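Local atomic coordinates of glycerate dehydrogenase (Bacillus sp. 5mfcol3.1, PDB entry 6P2I), a protein that probably reduces acyclic imino acids, formed in place by a partner oxidase, to amino acids with NADPH as the hydride donor. Residues A[10-15]-A[288-293]. Numbering follows the deposited sequence.
Sequences TYLPSW and YELIEN
Trp15 reaches across to Tyr288 and Ile291 with the far end of its benzo ring, and everything between the segments is apolar packing, with no hydrogen bond from one to the other. The two aromatic side chains run at about a right angle to each other, while their ring planes are only inclined, by about 50°. Trp15 CH2 lies in the plane of the Tyr288 ring, at its edge, and 3.8 Å from Tyr288 CE1; CZ2 of the indole approaches the same carbon. Indole suits this place because its length lets a residue in the first turn of helix 14-23 bridge to helix 280-298, although the CA atoms of Trp15 and Tyr288 are 11.1 Å apart.

The CB of Ile291 is directed toward the other segment, and its terminal methyl CD1 lies 3.5 Å from Trp15 CZ3, obliquely to the indole; its CG1 sits beside the backbone N (chi1 -72°), and the extended chi2 carries CD1 outward to the ring. Leu12 CD1 and Leu290 CD2 meet loosely at 4.4 Å. Leu290 is buried, and its hydrocarbon end suitably packs also on Ile70 of strand 68-71 and Ile20 of helix 14-23.

A hydrogen bond at the other end of the indole, Trp15 NE1 to Glu284 OE2, helps set its rotation. Tyr11 OH binds Glu284 OE1 and so helps position the carboxylate. Pro13 fills the N-cap position of helix 14-23, and its CD lies over the face of the Tyr11 ring.

The loop and first turn of helix 14-23 thus pack on helix 280-298 in the smaller domain of a D-2-hydroxyacid dehydrogenase-type fold, where the C-terminal helix returns from the nucleotide-binding Rossmann domain to lie beside the five-stranded parallel sheet.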
loop_
_atom_site.group_PDB
_atom_site.type_symbol
_atom_site.label_atom_id
_atom_site.label_comp_id
_atom_site.label_asym_id
_atom_site.label_seq_id
_atom_site.Cartn_x
_atom_site.Cartn_y
_atom_site.Cartn_z
ATOM N N THR A 10 12.774 20.274 -11.008
ATOM C CA THR A 10 11.460 19.644 -10.988
ATOM C C THR A 10 10.420 20.609 -10.454
ATOM O O THR A 10 9.316 20.726 -11.008
ATOM C CB THR A 10 11.493 18.389 -10.133
ATOM O OG1 THR A 10 12.261 17.388 -10.804
ATOM C CG2 THR A 10 10.056 17.888 -9.897
ATOM N N TYR A 11 10.776 21.344 -9.402
ATOM C CA TYR A 11 9.839 22.214 -8.702
ATOM C C TYR A 11 10.590 23.449 -8.234
ATOM O O TYR A 11 11.601 23.334 -7.536
ATOM C CB TYR A 11 9.202 21.463 -7.523
ATOM C CG TYR A 11 8.141 22.237 -6.780
ATOM C CD1 TYR A 11 6.989 22.670 -7.426
ATOM C CD2 TYR A 11 8.286 22.525 -5.426
ATOM C CE1 TYR A 11 6.009 23.383 -6.748
ATOM C CE2 TYR A 11 7.312 23.231 -4.737
ATOM C CZ TYR A 11 6.180 23.654 -5.400
ATOM O OH TYR A 11 5.206 24.350 -4.722
ATOM N N LEU A 12 10.115 24.623 -8.645
ATOM C CA LEU A 12 10.724 25.893 -8.261
ATOM C C LEU A 12 9.674 26.971 -8.469
ATOM O O LEU A 12 9.702 27.715 -9.459
ATOM C CB LEU A 12 12.002 26.181 -9.055
ATOM C CG LEU A 12 12.864 27.307 -8.451
ATOM C CD1 LEU A 12 13.581 26.846 -7.167
ATOM C CD2 LEU A 12 13.872 27.842 -9.475
ATOM N N PRO A 13 8.731 27.080 -7.542
ATOM C CA PRO A 13 7.604 27.993 -7.731
ATOM C C PRO A 13 8.042 29.438 -7.596
ATOM O O PRO A 13 9.140 29.744 -7.122
ATOM C CB PRO A 13 6.640 27.589 -6.610
ATOM C CG PRO A 13 7.528 27.010 -5.552
ATOM C CD PRO A 13 8.661 26.332 -6.275
ATOM N N SER A 14 7.145 30.333 -8.026
ATOM C CA SER A 14 7.453 31.759 -8.061
ATOM C C SER A 14 7.878 32.281 -6.697
ATOM O O SER A 14 8.779 33.127 -6.606
ATOM C CB SER A 14 6.246 32.546 -8.567
ATOM O OG SER A 14 5.967 32.239 -9.921
ATOM N N TRP A 15 7.226 31.818 -5.623
ATOM C CA TRP A 15 7.558 32.368 -4.314
ATOM C C TRP A 15 9.000 32.060 -3.933
ATOM O O TRP A 15 9.660 32.888 -3.292
ATOM C CB TRP A 15 6.575 31.873 -3.248
ATOM C CG TRP A 15 6.763 30.483 -2.714
ATOM C CD1 TRP A 15 6.063 29.364 -3.083
ATOM C CD2 TRP A 15 7.651 30.070 -1.666
ATOM N NE1 TRP A 15 6.477 28.274 -2.345
ATOM C CE2 TRP A 15 7.446 28.681 -1.464
ATOM C CE3 TRP A 15 8.603 30.731 -0.883
ATOM C CZ2 TRP A 15 8.167 27.946 -0.525
ATOM C CZ3 TRP A 15 9.317 29.997 0.056
ATOM C CH2 TRP A 15 9.095 28.621 0.228
ATOM N N TYR A 288 11.841 24.619 1.413
ATOM C CA TYR A 288 12.228 25.169 2.710
ATOM C C TYR A 288 13.672 24.819 3.041
ATOM O O TYR A 288 14.404 25.646 3.603
ATOM C CB TYR A 288 11.319 24.655 3.828
ATOM C CG TYR A 288 9.826 24.890 3.689
ATOM C CD1 TYR A 288 9.317 25.944 2.960
ATOM C CD2 TYR A 288 8.921 24.048 4.339
ATOM C CE1 TYR A 288 7.939 26.156 2.855
ATOM C CE2 TYR A 288 7.555 24.242 4.242
ATOM C CZ TYR A 288 7.062 25.296 3.500
ATOM O OH TYR A 288 5.694 25.479 3.413
ATOM N N GLU A 289 14.095 23.590 2.717
ATOM C CA GLU A 289 15.470 23.171 2.996
ATOM C C GLU A 289 16.462 23.912 2.113
ATOM O O GLU A 289 17.516 24.348 2.587
ATOM C CB GLU A 289 15.623 21.661 2.805
ATOM C CG GLU A 289 15.003 20.866 3.965
ATOM C CD GLU A 289 15.195 19.357 3.862
ATOM O OE1 GLU A 289 15.328 18.832 2.742
ATOM O OE2 GLU A 289 15.180 18.695 4.921
ATOM N N LEU A 290 16.142 24.056 0.829
ATOM C CA LEU A 290 16.995 24.826 -0.071
ATOM C C LEU A 290 17.206 26.240 0.458
ATOM O O LEU A 290 18.334 26.753 0.475
ATOM C CB LEU A 290 16.357 24.863 -1.459
ATOM C CG LEU A 290 16.973 25.857 -2.434
ATOM C CD1 LEU A 290 18.419 25.502 -2.720
ATOM C CD2 LEU A 290 16.163 25.898 -3.702
ATOM N N ILE A 291 16.125 26.881 0.900
ATOM C CA ILE A 291 16.214 28.254 1.382
ATOM C C ILE A 291 16.967 28.299 2.703
ATOM O O ILE A 291 17.755 29.219 2.953
ATOM C CB ILE A 291 14.810 28.876 1.492
ATOM C CG1 ILE A 291 14.255 29.143 0.095
ATOM C CG2 ILE A 291 14.825 30.157 2.324
ATOM C CD1 ILE A 291 12.745 29.299 0.041
ATOM N N GLU A 292 16.740 27.307 3.567
ATOM C CA GLU A 292 17.466 27.266 4.828
ATOM C C GLU A 292 18.958 27.097 4.593
ATOM O O GLU A 292 19.776 27.703 5.294
ATOM C CB GLU A 292 16.946 26.139 5.712
ATOM C CG GLU A 292 17.724 26.019 6.998
ATOM C CD GLU A 292 17.124 24.997 7.939
ATOM O OE1 GLU A 292 16.245 24.227 7.489
ATOM O OE2 GLU A 292 17.529 24.970 9.121
ATOM N N ASN A 293 19.332 26.289 3.603
ATOM C CA ASN A 293 20.745 26.158 3.257
ATOM C C ASN A 293 21.343 27.502 2.866
ATOM O O ASN A 293 22.443 27.861 3.313
ATOM C CB ASN A 293 20.915 25.148 2.124
ATOM C CG ASN A 293 20.839 23.718 2.618
ATOM O OD1 ASN A 293 21.131 23.444 3.783
ATOM N ND2 ASN A 293 20.450 22.798 1.737
#